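Local coordinates for tudor domain-containing protein 1 (Homo sapiens, PDB 5M9N) that binds arginine-methylated peptides through Tudor domains and probably takes part in piRNA-mediated repression of transposable elements in the male germline, at residues I165-K170 and S205-D210; G86-A91 and G116-G121; K170-K175 and V191-K196; A62-S67 and P136-L141. One frame throughout, in Å; residues are numbered along the deposited sequence.

In the fold
The extended Tudor domain pairs a small Tudor barrel with a nuclease-like β-rich module, and the four contacts divide between the two. Interactions 1 and 3 both use helix 162-172 in the nuclease-like half and touch each other, their centres about 10 Å apart; interactions 2 and 4 form a second touching pair at the Tudor end. Interaction 2 is a buried, wholly apolar contact that includes a residue packing on the bound peptide. Interaction 3 is also buried but adds a salt bridge to its apolar pair. Interactions 1 and 4 are partly buried, with leucine methyls meeting at helices and polar groups bonding within their own segments; they lie on opposite sides of the chain's centre.

Interaction 1 (I165-K170 and S205-D210); sequences ICLMKK and SKVLLD
Met-168 and Leu-208 mark where the two helical backbones come nearest, their CA atoms 7.6 Å apart. The segments run in roughly opposite senses, at 143°, and their axes stay 10.6 Å apart, a wide spacing that leaves the meeting to side-chain ends. This is helix-on-helix packing in the nuclease-like half of an extended Tudor domain, where helix 162-172 lies beside the short helix 204-210. Leu-167 and Leu-208 carry most of it. With CG anti to the backbone N (chi1 176°), Leu-167 extends its CD2 methyl toward the other helix, where it meets CD2 of Leu-208 at 3.7 Å. The two leucines slide past each other in opposite directions, and a single methyl of each makes the touch. The same Leu-167 CD2 has a second, looser neighbour in CG1 of Val-207, at 4.3 Å, and therefore settles against two consecutive residues of the facing helix. Leu-208 sets out obliquely to the contact, and only its CD2 branch turns in, near the backbone N of Met-168. The extended Met-168 side chain leads the other way, toward Pro-47 and Ile-44, while Ala-211 and Phe-213 add to the cover of Leu-167. Away from the seam, Lys-206 NZ forms a salt bridge one helical turn along its own segment, donating to the syn lone pair of Asp-210 OD2 at 3.0 Å.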
loop_
_atom_site.group_PDB
_atom_site.type_symbol
_atom_site.label_atom_id
_atom_site.label_comp_id
_atom_site.label_asym_id
_atom_site.label_seq_id
_atom_site.Cartn_x
_atom_site.Cartn_y
_atom_site.Cartn_z
ATOM N N ILE A 165 -3.022 17.558 4.596
ATOM C CA ILE A 165 -3.312 16.130 4.518
ATOM C C ILE A 165 -4.827 15.806 4.605
ATOM O O ILE A 165 -5.331 14.963 3.867
ATOM C CB ILE A 165 -2.498 15.418 5.604
ATOM C CG1 ILE A 165 -0.991 15.519 5.270
ATOM C CG2 ILE A 165 -2.918 13.969 5.751
ATOM C CD1 ILE A 165 -0.109 15.458 6.517
ATOM N N CYS A 166 -5.505 16.481 5.522
ATOM C CA CYS A 166 -6.956 16.431 5.656
ATOM C C CYS A 166 -7.655 16.780 4.350
ATOM O O CYS A 166 -8.518 16.068 3.890
ATOM C CB CYS A 166 -7.393 17.412 6.731
ATOM S SG CYS A 166 -9.129 17.290 7.142
ATOM N N LEU A 167 -7.250 17.899 3.769
ATOM C CA LEU A 167 -7.773 18.350 2.519
ATOM C C LEU A 167 -7.542 17.356 1.401
ATOM O O LEU A 167 -8.457 17.086 0.636
ATOM C CB LEU A 167 -7.148 19.684 2.133
ATOM C CG LEU A 167 -7.587 20.210 0.758
ATOM C CD1 LEU A 167 -9.100 20.466 0.697
ATOM C CD2 LEU A 167 -6.824 21.453 0.393
ATOM N N MET A 168 -6.323 16.839 1.272
ATOM C CA MET A 168 -6.045 15.781 0.306
ATOM C C MET A 168 -6.974 14.574 0.488
ATOM O O MET A 168 -7.490 14.041 -0.505
ATOM C CB MET A 168 -4.578 15.314 0.370
ATOM C CG MET A 168 -4.259 14.251 -0.665
ATOM S SD MET A 168 -2.516 13.735 -0.683
ATOM C CE MET A 168 -2.601 12.325 -1.788
ATOM N N LYS A 169 -7.142 14.131 1.736
ATOM C CA LYS A 169 -8.007 13.012 2.079
ATOM C C LYS A 169 -9.448 13.266 1.612
ATOM O O LYS A 169 -10.105 12.347 1.114
ATOM C CB LYS A 169 -8.016 12.749 3.595
ATOM C CG LYS A 169 -6.752 12.127 4.139
ATOM C CD LYS A 169 -6.683 12.404 5.633
ATOM C CE LYS A 169 -5.530 11.693 6.312
ATOM N NZ LYS A 169 -5.651 10.231 6.131
ATOM N N LYS A 170 -9.893 14.511 1.782
ATOM C CA LYS A 170 -11.243 14.975 1.412
ATOM C C LYS A 170 -11.409 14.975 -0.109
ATOM O O LYS A 170 -12.446 14.588 -0.615
ATOM C CB LYS A 170 -11.434 16.391 1.989
ATOM C CG LYS A 170 -12.795 17.079 1.831
ATOM C CD LYS A 170 -12.791 18.407 2.614
ATOM C CE LYS A 170 -14.188 18.967 2.955
ATOM N NZ LYS A 170 -14.855 19.729 1.864
ATOM N N SER A 205 -3.014 18.157 -7.038
ATOM C CA SER A 205 -1.895 19.116 -6.978
ATOM C C SER A 205 -2.394 20.572 -7.038
ATOM O O SER A 205 -2.052 21.362 -6.189
ATOM C CB SER A 205 -0.898 18.862 -8.130
ATOM O OG SER A 205 -0.207 17.608 -8.007
ATOM N N LYS A 206 -3.218 20.889 -8.028
ATOM C CA LYS A 206 -3.709 22.292 -8.277
ATOM C C LYS A 206 -4.512 22.840 -7.090
ATOM O O LYS A 206 -4.298 23.967 -6.669
ATOM C CB LYS A 206 -4.536 22.401 -9.597
ATOM C CG LYS A 206 -5.057 23.821 -9.958
ATOM C CD LYS A 206 -3.998 24.926 -9.818
ATOM C CE LYS A 206 -4.273 26.203 -10.632
ATOM N NZ LYS A 206 -5.714 26.597 -10.690
ATOM N N VAL A 207 -5.380 22.015 -6.517
ATOM C CA VAL A 207 -6.186 22.446 -5.378
ATOM C C VAL A 207 -5.297 22.773 -4.161
ATOM O O VAL A 207 -5.523 23.762 -3.472
ATOM C CB VAL A 207 -7.226 21.387 -4.966
ATOM C CG1 VAL A 207 -7.964 21.828 -3.702
ATOM C CG2 VAL A 207 -8.223 21.112 -6.081
ATOM N N LEU A 208 -4.293 21.936 -3.896
ATOM C CA LEU A 208 -3.350 22.196 -2.803
ATOM C C LEU A 208 -2.507 23.484 -3.001
ATOM O O LEU A 208 -2.237 24.208 -2.026
ATOM C CB LEU A 208 -2.425 20.984 -2.581
ATOM C CG LEU A 208 -3.066 19.700 -2.052
ATOM C CD1 LEU A 208 -2.045 18.570 -2.050
ATOM C CD2 LEU A 208 -3.622 19.887 -0.637
ATOM N N LEU A 209 -2.063 23.728 -4.233
ATOM C CA LEU A 209 -1.451 24.995 -4.631
ATOM C C LEU A 209 -2.419 26.173 -4.456
ATOM O O LEU A 209 -2.053 27.179 -3.859
ATOM C CB LEU A 209 -0.975 24.931 -6.086
ATOM C CG LEU A 209 0.208 23.980 -6.328
ATOM C CD1 LEU A 209 0.233 23.384 -7.728
ATOM C CD2 LEU A 209 1.517 24.688 -6.041
ATOM N N ASP A 210 -3.660 26.030 -4.934
ATOM C CA ASP A 210 -4.653 27.108 -4.800
ATOM C C ASP A 210 -5.007 27.412 -3.351
ATOM O O ASP A 210 -5.244 28.565 -3.010
ATOM C CB ASP A 210 -5.922 26.802 -5.603
ATOM C CG ASP A 210 -5.697 26.859 -7.102
ATOM O OD1 ASP A 210 -4.618 27.272 -7.565
ATOM O OD2 ASP A 210 -6.616 26.494 -7.851
#

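Interaction 2 (G86-A91 and G116-G121); sequences GDICCA and GYVDYG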
loop_
_atom_site.group_PDB
_atom_site.type_symbol
_atom_site.label_atom_id
_atom_site.label_comp_id
_atom_site.label_asym_id
_atom_site.label_seq_id
_atom_site.Cartn_x
_atom_site.Cartn_y
_atom_site.Cartn_z
ATOM N N GLY A 86 12.654 -7.574 6.489
ATOM C CA GLY A 86 12.458 -7.611 5.054
ATOM C C GLY A 86 11.813 -8.835 4.437
ATOM O O GLY A 86 11.674 -8.895 3.239
ATOM N N ASP A 87 11.443 -9.831 5.217
ATOM C CA ASP A 87 10.811 -10.990 4.666
ATOM C C ASP A 87 9.369 -10.557 4.356
ATOM O O ASP A 87 8.836 -9.650 4.998
ATOM C CB ASP A 87 10.727 -12.142 5.666
ATOM C CG ASP A 87 12.018 -12.920 5.775
ATOM O OD1 ASP A 87 12.976 -12.606 5.052
ATOM O OD2 ASP A 87 11.979 -13.860 6.576
ATOM N N ILE A 88 8.770 -11.230 3.384
ATOM C CA ILE A 88 7.296 -11.195 3.242
ATOM C C ILE A 88 6.754 -12.374 4.021
ATOM O O ILE A 88 7.345 -13.443 4.008
ATOM C CB ILE A 88 6.876 -11.265 1.773
ATOM C CG1 ILE A 88 7.502 -10.113 0.984
ATOM C CG2 ILE A 88 5.357 -11.124 1.634
ATOM C CD1 ILE A 88 7.030 -8.728 1.400
ATOM N N CYS A 89 5.670 -12.187 4.732
ATOM C CA CYS A 89 4.987 -13.298 5.405
ATOM C C CYS A 89 3.479 -13.013 5.368
ATOM O O CYS A 89 3.060 -12.123 4.627
ATOM C CB CYS A 89 5.515 -13.441 6.825
ATOM S SG CYS A 89 5.189 -12.063 7.907
ATOM N N CYS A 90 2.683 -13.784 6.099
ATOM C CA CYS A 90 1.253 -13.516 6.347
ATOM C C CYS A 90 1.122 -12.909 7.734
ATOM O O CYS A 90 1.848 -13.299 8.670
ATOM C CB CYS A 90 0.415 -14.782 6.210
ATOM S SG CYS A 90 0.722 -15.746 4.728
ATOM N N ALA A 91 0.291 -11.878 7.828
ATOM C CA ALA A 91 -0.046 -11.181 9.042
ATOM C C ALA A 91 -1.570 -11.094 9.175
ATOM O O ALA A 91 -2.268 -10.776 8.175
ATOM C CB ALA A 91 0.532 -9.808 8.991
ATOM N N GLY A 116 4.256 -3.911 7.402
ATOM C CA GLY A 116 3.537 -3.127 6.359
ATOM C C GLY A 116 2.697 -4.020 5.476
ATOM O O GLY A 116 3.176 -5.069 5.005
ATOM N N TYR A 117 1.425 -3.666 5.305
ATOM C CA TYR A 117 0.526 -4.480 4.481
ATOM C C TYR A 117 0.762 -4.141 3.044
ATOM O O TYR A 117 0.410 -3.027 2.579
ATOM C CB TYR A 117 -0.916 -4.270 4.880
ATOM C CG TYR A 117 -1.209 -4.828 6.257
ATOM C CD1 TYR A 117 -1.305 -6.187 6.466
ATOM C CD2 TYR A 117 -1.281 -3.995 7.373
ATOM C CE1 TYR A 117 -1.553 -6.703 7.717
ATOM C CE2 TYR A 117 -1.520 -4.510 8.616
ATOM C CZ TYR A 117 -1.618 -5.880 8.807
ATOM O OH TYR A 117 -1.897 -6.390 10.073
ATOM N N VAL A 118 1.403 -5.056 2.335
ATOM C CA VAL A 118 1.969 -4.697 1.036
ATOM C C VAL A 118 0.899 -4.509 -0.086
ATOM O O VAL A 118 1.153 -3.989 -1.166
ATOM C CB VAL A 118 2.965 -5.724 0.540
ATOM C CG1 VAL A 118 4.198 -5.697 1.403
ATOM C CG2 VAL A 118 2.364 -7.123 0.426
ATOM N N ASP A 119 -0.268 -4.941 0.191
ATOM C CA ASP A 119 -1.381 -4.765 -0.799
ATOM C C ASP A 119 -2.286 -3.603 -0.504
ATOM O O ASP A 119 -3.231 -3.292 -1.340
ATOM C CB ASP A 119 -2.135 -6.062 -0.825
ATOM C CG ASP A 119 -1.352 -7.157 -1.447
ATOM O OD1 ASP A 119 -0.729 -6.948 -2.548
ATOM O OD2 ASP A 119 -1.436 -8.248 -0.862
ATOM N N TYR A 120 -2.025 -2.905 0.610
ATOM C CA TYR A 120 -2.930 -1.874 1.116
ATOM C C TYR A 120 -2.219 -0.622 1.501
ATOM O O TYR A 120 -2.781 0.463 1.324
ATOM C CB TYR A 120 -3.838 -2.361 2.291
ATOM C CG TYR A 120 -4.819 -3.364 1.858
ATOM C CD1 TYR A 120 -4.449 -4.697 1.733
ATOM C CD2 TYR A 120 -6.126 -2.996 1.513
ATOM C CE1 TYR A 120 -5.301 -5.636 1.272
ATOM C CE2 TYR A 120 -7.022 -3.944 1.013
ATOM C CZ TYR A 120 -6.603 -5.258 0.916
ATOM O OH TYR A 120 -7.371 -6.265 0.422
ATOM N N GLY A 121 -1.034 -0.722 2.108
ATOM C CA GLY A 121 -0.255 0.414 2.439
ATOM C C GLY A 121 -0.226 0.872 3.867
ATOM O O GLY A 121 0.625 1.730 4.243
#
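Ile-88 faces Val-118 and Ala-91 faces Tyr-117 across backbones that are not bonded to each other: the CA atoms of Ala-91 and Tyr-117 are 8.1 Å apart, and those of Ile-88 and Val-118 are 8.7 Å apart. Two separate apolar touches bridge this distance. At one, the CD1 methyl ending the Ile-88 side chain reaches CG1 of Val-118 at 4.1 Å, the two side chains lying aslant to each other. Ile-88 gets there because CG1 stands anti to the carbonyl carbon (chi1 -58°), which sends the longer branch toward the turn. At the other, the CB methyl of Ala-91 rests 4.0 Å from CE1 of Tyr-117, approaching the ring obliquely. Such contacts belong to the strongly bent five-stranded sheet of a Tudor barrel: strand 99-109 lies between strands 88-92 and 112-117 in the sheet order, and the curl brings next-but-one neighbours together over its inner side. The Tyr-117 ring also belongs to the peptide-binding site, since it packs, as does that of Tyr-120, on the modified side chain of the bound dimethylated peptide. Phe-93 meets the Tyr-117 ring edge-to-face, and Glu-124 OE2 is hydrogen-bonded to its hydroxyl. Just past the strand the chain turns sharply, and Tyr-117 O accepts from both Gly-121 N, at 2.8 Å, and Tyr-120 N, at 3.1 Å.

Interaction 3 (K170-K175 and V191-K196); sequences KLVQNK and VELIDK
A chi1 of 178° swings the carboxylate of Asp-195 away from its backbone N, while Lys-175 runs fully extended beyond CG, and these two choices bring an ammonium group onto a carboxylate. Lys-175 NZ donates to Asp-195 OD2 at 2.8 Å, arriving almost in line with the C-O bond, and the two side chains cross at about a right angle. The lysine CD also lies 3.5 Å from Asp-195 OD2, so the end of the aliphatic stem passes close to that one oxygen too. The contact ties the end of helix 162-172 to the β-hairpin that follows it in the nuclease-like half: Gln-173 is already out of helical conformation, and the chain swings through Lys-175 into strand 177-184, the antiparallel partner of strand 189-195. Beside the salt bridge is an apolar touch, where CG1 of Val-172 meets CD1 of Leu-193 at 4.2 Å. Val-41 and Val-204 pack against both of these residues. Asp-195 OD1 accepts from Ser-197 N, which leaves the carboxylate held at both oxygens. Glu-198 OE2 lies close to Asp-195 OD2, a like-charge pairing that Lys-175 NZ probably eases.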
loop_
_atom_site.group_PDB
_atom_site.type_symbol
_atom_site.label_atom_id
_atom_site.label_comp_id
_atom_site.label_asym_id
_atom_site.label_seq_id
_atom_site.Cartn_x
_atom_site.Cartn_y
_atom_site.Cartn_z
ATOM N N LYS A 170 -9.893 14.511 1.782
ATOM C CA LYS A 170 -11.243 14.975 1.412
ATOM C C LYS A 170 -11.409 14.975 -0.109
ATOM O O LYS A 170 -12.446 14.588 -0.615
ATOM C CB LYS A 170 -11.434 16.391 1.989
ATOM C CG LYS A 170 -12.795 17.079 1.831
ATOM C CD LYS A 170 -12.791 18.407 2.614
ATOM C CE LYS A 170 -14.188 18.967 2.955
ATOM N NZ LYS A 170 -14.855 19.729 1.864
ATOM N N LEU A 171 -10.388 15.378 -0.860
ATOM C CA LEU A 171 -10.497 15.354 -2.321
ATOM C C LEU A 171 -10.580 13.945 -2.936
ATOM O O LEU A 171 -11.067 13.802 -4.026
ATOM C CB LEU A 171 -9.359 16.144 -2.967
ATOM C CG LEU A 171 -9.235 17.610 -2.575
ATOM C CD1 LEU A 171 -7.795 18.097 -2.693
ATOM C CD2 LEU A 171 -10.188 18.505 -3.365
ATOM N N VAL A 172 -10.058 12.925 -2.270
ATOM C CA VAL A 172 -9.946 11.582 -2.856
ATOM C C VAL A 172 -10.738 10.495 -2.156
ATOM O O VAL A 172 -10.783 9.367 -2.652
ATOM C CB VAL A 172 -8.456 11.098 -2.959
ATOM C CG1 VAL A 172 -7.638 12.099 -3.771
ATOM C CG2 VAL A 172 -7.837 10.872 -1.586
ATOM N N GLN A 173 -11.354 10.812 -1.023
ATOM C CA GLN A 173 -12.100 9.813 -0.234
ATOM C C GLN A 173 -13.281 9.224 -0.989
ATOM O O GLN A 173 -13.955 9.959 -1.694
ATOM C CB GLN A 173 -12.656 10.424 1.040
ATOM C CG GLN A 173 -11.862 9.996 2.250
ATOM C CD GLN A 173 -12.382 10.640 3.510
ATOM O OE1 GLN A 173 -13.595 10.853 3.639
ATOM N NE2 GLN A 173 -11.475 10.936 4.461
ATOM N N ASN A 174 -13.509 7.914 -0.811
ATOM C CA ASN A 174 -14.559 7.134 -1.493
ATOM C C ASN A 174 -14.752 7.494 -2.939
ATOM O O ASN A 174 -15.888 7.542 -3.423
ATOM C CB ASN A 174 -15.894 7.279 -0.774
ATOM C CG ASN A 174 -15.759 7.118 0.711
ATOM O OD1 ASN A 174 -14.953 6.306 1.188
ATOM N ND2 ASN A 174 -16.525 7.903 1.464
ATOM N N LYS A 175 -13.646 7.763 -3.630
ATOM C CA LYS A 175 -13.709 8.214 -5.011
ATOM C C LYS A 175 -12.793 7.399 -5.896
ATOM O O LYS A 175 -11.721 6.906 -5.466
ATOM C CB LYS A 175 -13.314 9.679 -5.128
ATOM C CG LYS A 175 -14.425 10.677 -4.953
ATOM C CD LYS A 175 -13.854 12.070 -5.125
ATOM C CE LYS A 175 -14.954 13.065 -5.405
ATOM N NZ LYS A 175 -14.465 14.461 -5.360
ATOM N N VAL A 191 3.166 10.877 -9.448
ATOM C CA VAL A 191 1.853 10.786 -10.151
ATOM C C VAL A 191 1.083 12.088 -10.078
ATOM O O VAL A 191 1.330 12.926 -9.199
ATOM C CB VAL A 191 0.938 9.671 -9.543
ATOM C CG1 VAL A 191 1.497 8.271 -9.756
ATOM C CG2 VAL A 191 0.609 9.954 -8.100
ATOM N N GLU A 192 0.155 12.267 -11.021
ATOM C CA GLU A 192 -0.906 13.251 -10.873
ATOM C C GLU A 192 -2.136 12.496 -10.471
ATOM O O GLU A 192 -2.326 11.363 -10.911
ATOM C CB GLU A 192 -1.197 13.959 -12.194
ATOM C CG GLU A 192 -0.301 15.130 -12.501
ATOM C CD GLU A 192 -0.429 15.572 -13.935
ATOM O OE1 GLU A 192 -1.359 15.121 -14.619
ATOM O OE2 GLU A 192 0.408 16.364 -14.395
ATOM N N LEU A 193 -2.961 13.110 -9.635
ATOM C CA LEU A 193 -4.241 12.551 -9.223
ATOM C C LEU A 193 -5.334 13.456 -9.774
ATOM O O LEU A 193 -5.377 14.624 -9.425
ATOM C CB LEU A 193 -4.366 12.541 -7.721
ATOM C CG LEU A 193 -3.386 11.666 -6.915
ATOM C CD1 LEU A 193 -3.772 11.748 -5.457
ATOM C CD2 LEU A 193 -3.400 10.245 -7.428
ATOM N N ILE A 194 -6.231 12.891 -10.585
ATOM C CA ILE A 194 -7.206 13.699 -11.327
ATOM C C ILE A 194 -8.579 13.097 -11.127
ATOM O O ILE A 194 -8.808 11.943 -11.448
ATOM C CB ILE A 194 -6.864 13.744 -12.828
ATOM C CG1 ILE A 194 -5.448 14.310 -13.038
ATOM C CG2 ILE A 194 -7.847 14.626 -13.597
ATOM C CD1 ILE A 194 -4.811 13.876 -14.339
ATOM N N ASP A 195 -9.482 13.884 -10.563
ATOM C CA ASP A 195 -10.821 13.438 -10.365
ATOM C C ASP A 195 -11.598 13.927 -11.612
ATOM O O ASP A 195 -11.766 15.118 -11.823
ATOM C CB ASP A 195 -11.403 13.982 -9.077
ATOM C CG ASP A 195 -12.874 13.554 -8.856
ATOM O OD1 ASP A 195 -13.413 12.680 -9.621
ATOM O OD2 ASP A 195 -13.493 14.132 -7.937
ATOM N N LYS A 196 -11.984 12.970 -12.432
ATOM C CA LYS A 196 -12.715 13.227 -13.669
ATOM C C LYS A 196 -14.249 13.210 -13.501
ATOM O O LYS A 196 -14.999 13.236 -14.506
ATOM C CB LYS A 196 -12.253 12.222 -14.708
ATOM C CG LYS A 196 -10.804 12.448 -15.104
ATOM C CD LYS A 196 -10.406 11.544 -16.253
ATOM C CE LYS A 196 -9.113 12.025 -16.874
ATOM N NZ LYS A 196 -8.530 10.977 -17.763
#

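Interaction 4 (A62-S67 and P136-L141); sequences AELQAS and PKLLEL
Leu-64 is central to the apolar contact, giving one methyl to each of two leucines. Its CD2 meets CD2 of Leu-141 at 3.7 Å, the two side chains lying at a slant, and its CD1 approaches CD2 of Leu-138 at 4.2 Å. The fork opens this way because CG stands anti to the backbone N (chi1 176°), carrying both branches off the helix toward the segment 136-141. That CD1 also lies 3.8 Å from the carbonyl O of Leu-138, a contact with backbone and not a bond. One turn further along, CB of Ser-67 lies 3.8 Å from Leu-138 CD2, so the Leu-138 methyl is approached by Leu-64 and Ser-67 together.

No hydrogen bond links the two segments; the side-chain polar pairs here are local. Ser-67 OG donates back to Glu-63 O at 3.2 Å, tilted 34° from the carbonyl plane, and the backbone N of Ser-67 reaches the same oxygen from the opposite face. In the other segment, Lys-137 and Glu-140 form a long ion pair.

In the fold, helix 58-73 precedes the five-stranded Tudor sheet, and the 3-10 turn at 136-138 follows its last strand, 131-132, and packs on the helix. Arg-101 of strand 99-109 donates through NH1 to the carbonyls of both Leu-138 and Leu-141, pinning the loop to the barrel; the disulfide between Cys-72 and Cys-132 joins the helix to strand 131-132.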
loop_
_atom_site.group_PDB
_atom_site.type_symbol
_atom_site.label_atom_id
_atom_site.label_comp_id
_atom_site.label_asym_id
_atom_site.label_seq_id
_atom_site.Cartn_x
_atom_site.Cartn_y
_atom_site.Cartn_z
ATOM N N ALA A 62 -9.625 -10.029 -3.420
ATOM C CA ALA A 62 -10.538 -10.783 -2.588
ATOM C C ALA A 62 -10.223 -12.246 -2.748
ATOM O O ALA A 62 -10.367 -12.999 -1.822
ATOM C CB ALA A 62 -12.000 -10.514 -2.968
ATOM N N GLU A 63 -9.799 -12.621 -3.942
ATOM C CA GLU A 63 -9.366 -13.984 -4.257
ATOM C C GLU A 63 -8.095 -14.376 -3.471
ATOM O O GLU A 63 -8.005 -15.464 -2.888
ATOM C CB GLU A 63 -9.141 -14.092 -5.770
ATOM C CG GLU A 63 -8.160 -15.159 -6.243
ATOM C CD GLU A 63 -8.418 -15.632 -7.666
ATOM O OE1 GLU A 63 -9.180 -14.969 -8.437
ATOM O OE2 GLU A 63 -7.856 -16.705 -8.008
ATOM N N LEU A 64 -7.140 -13.461 -3.448
ATOM C CA LEU A 64 -5.889 -13.674 -2.680
ATOM C C LEU A 64 -6.199 -13.881 -1.226
ATOM O O LEU A 64 -5.728 -14.814 -0.601
ATOM C CB LEU A 64 -4.973 -12.472 -2.854
ATOM C CG LEU A 64 -3.671 -12.460 -2.069
ATOM C CD1 LEU A 64 -2.831 -13.683 -2.387
ATOM C CD2 LEU A 64 -2.923 -11.192 -2.406
ATOM N N GLN A 65 -6.978 -12.975 -0.680
ATOM C CA GLN A 65 -7.423 -13.039 0.697
ATOM C C GLN A 65 -8.151 -14.335 1.039
ATOM O O GLN A 65 -7.974 -14.855 2.125
ATOM C CB GLN A 65 -8.326 -11.846 1.014
ATOM C CG GLN A 65 -7.637 -10.478 0.804
ATOM C CD GLN A 65 -6.491 -10.290 1.779
ATOM O OE1 GLN A 65 -6.726 -10.377 2.979
ATOM N NE2 GLN A 65 -5.257 -10.075 1.279
ATOM N N ALA A 66 -8.950 -14.875 0.111
ATOM C CA ALA A 66 -9.557 -16.190 0.344
ATOM C C ALA A 66 -8.490 -17.284 0.387
ATOM O O ALA A 66 -8.554 -18.183 1.231
ATOM C CB ALA A 66 -10.580 -16.499 -0.745
ATOM N N SER A 67 -7.526 -17.217 -0.532
ATOM C CA SER A 67 -6.464 -18.213 -0.553
ATOM C C SER A 67 -5.602 -18.144 0.688
ATOM O O SER A 67 -5.161 -19.171 1.232
ATOM C CB SER A 67 -5.578 -18.014 -1.749
ATOM O OG SER A 67 -6.314 -18.133 -2.909
ATOM N N PRO A 136 5.671 -19.475 -2.018
ATOM C CA PRO A 136 5.810 -18.710 -3.261
ATOM C C PRO A 136 4.536 -18.691 -4.119
ATOM O O PRO A 136 4.339 -17.731 -4.849
ATOM C CB PRO A 136 6.952 -19.426 -4.007
ATOM C CG PRO A 136 7.606 -20.281 -2.984
ATOM C CD PRO A 136 6.495 -20.688 -2.082
ATOM N N LYS A 137 3.670 -19.698 -4.016
ATOM C CA LYS A 137 2.376 -19.622 -4.717
ATOM C C LYS A 137 1.618 -18.351 -4.341
ATOM O O LYS A 137 1.007 -17.751 -5.187
ATOM C CB LYS A 137 1.501 -20.841 -4.437
ATOM C CG LYS A 137 0.144 -20.881 -5.170
ATOM C CD LYS A 137 0.211 -21.606 -6.521
ATOM C CE LYS A 137 -0.999 -21.320 -7.439
ATOM N NZ LYS A 137 -1.030 -22.158 -8.684
ATOM N N LEU A 138 1.683 -17.921 -3.084
ATOM C CA LEU A 138 0.877 -16.777 -2.657
ATOM C C LEU A 138 1.493 -15.420 -3.018
ATOM O O LEU A 138 0.882 -14.396 -2.718
ATOM C CB LEU A 138 0.569 -16.863 -1.167
ATOM C CG LEU A 138 -0.394 -17.990 -0.798
ATOM C CD1 LEU A 138 -0.372 -18.313 0.681
ATOM C CD2 LEU A 138 -1.805 -17.605 -1.244
ATOM N N LEU A 139 2.693 -15.431 -3.613
ATOM C CA LEU A 139 3.356 -14.244 -4.173
ATOM C C LEU A 139 3.212 -14.089 -5.685
ATOM O O LEU A 139 3.888 -13.263 -6.283
ATOM C CB LEU A 139 4.868 -14.247 -3.806
ATOM C CG LEU A 139 5.201 -14.229 -2.329
ATOM C CD1 LEU A 139 6.715 -14.271 -2.112
ATOM C CD2 LEU A 139 4.637 -12.968 -1.726
ATOM N N GLU A 140 2.319 -14.845 -6.305
ATOM C CA GLU A 140 2.116 -14.732 -7.737
ATOM C C GLU A 140 1.394 -13.433 -8.124
ATOM O O GLU A 140 1.759 -12.849 -9.128
ATOM C CB GLU A 140 1.402 -15.966 -8.287
ATOM C CG GLU A 140 2.306 -17.181 -8.252
ATOM C CD GLU A 140 1.675 -18.423 -8.832
ATOM O OE1 GLU A 140 0.430 -18.462 -8.947
ATOM O OE2 GLU A 140 2.423 -19.373 -9.138
ATOM N N LEU A 141 0.419 -12.978 -7.328
ATOM C CA LEU A 141 -0.154 -11.646 -7.497
ATOM C C LEU A 141 0.897 -10.569 -7.186
ATOM O O LEU A 141 1.536 -10.661 -6.161
ATOM C CB LEU A 141 -1.365 -11.447 -6.568
ATOM C CG LEU A 141 -2.204 -10.179 -6.889
ATOM C CD1 LEU A 141 -2.845 -10.378 -8.244
ATOM C CD2 LEU A 141 -3.283 -9.882 -5.865
#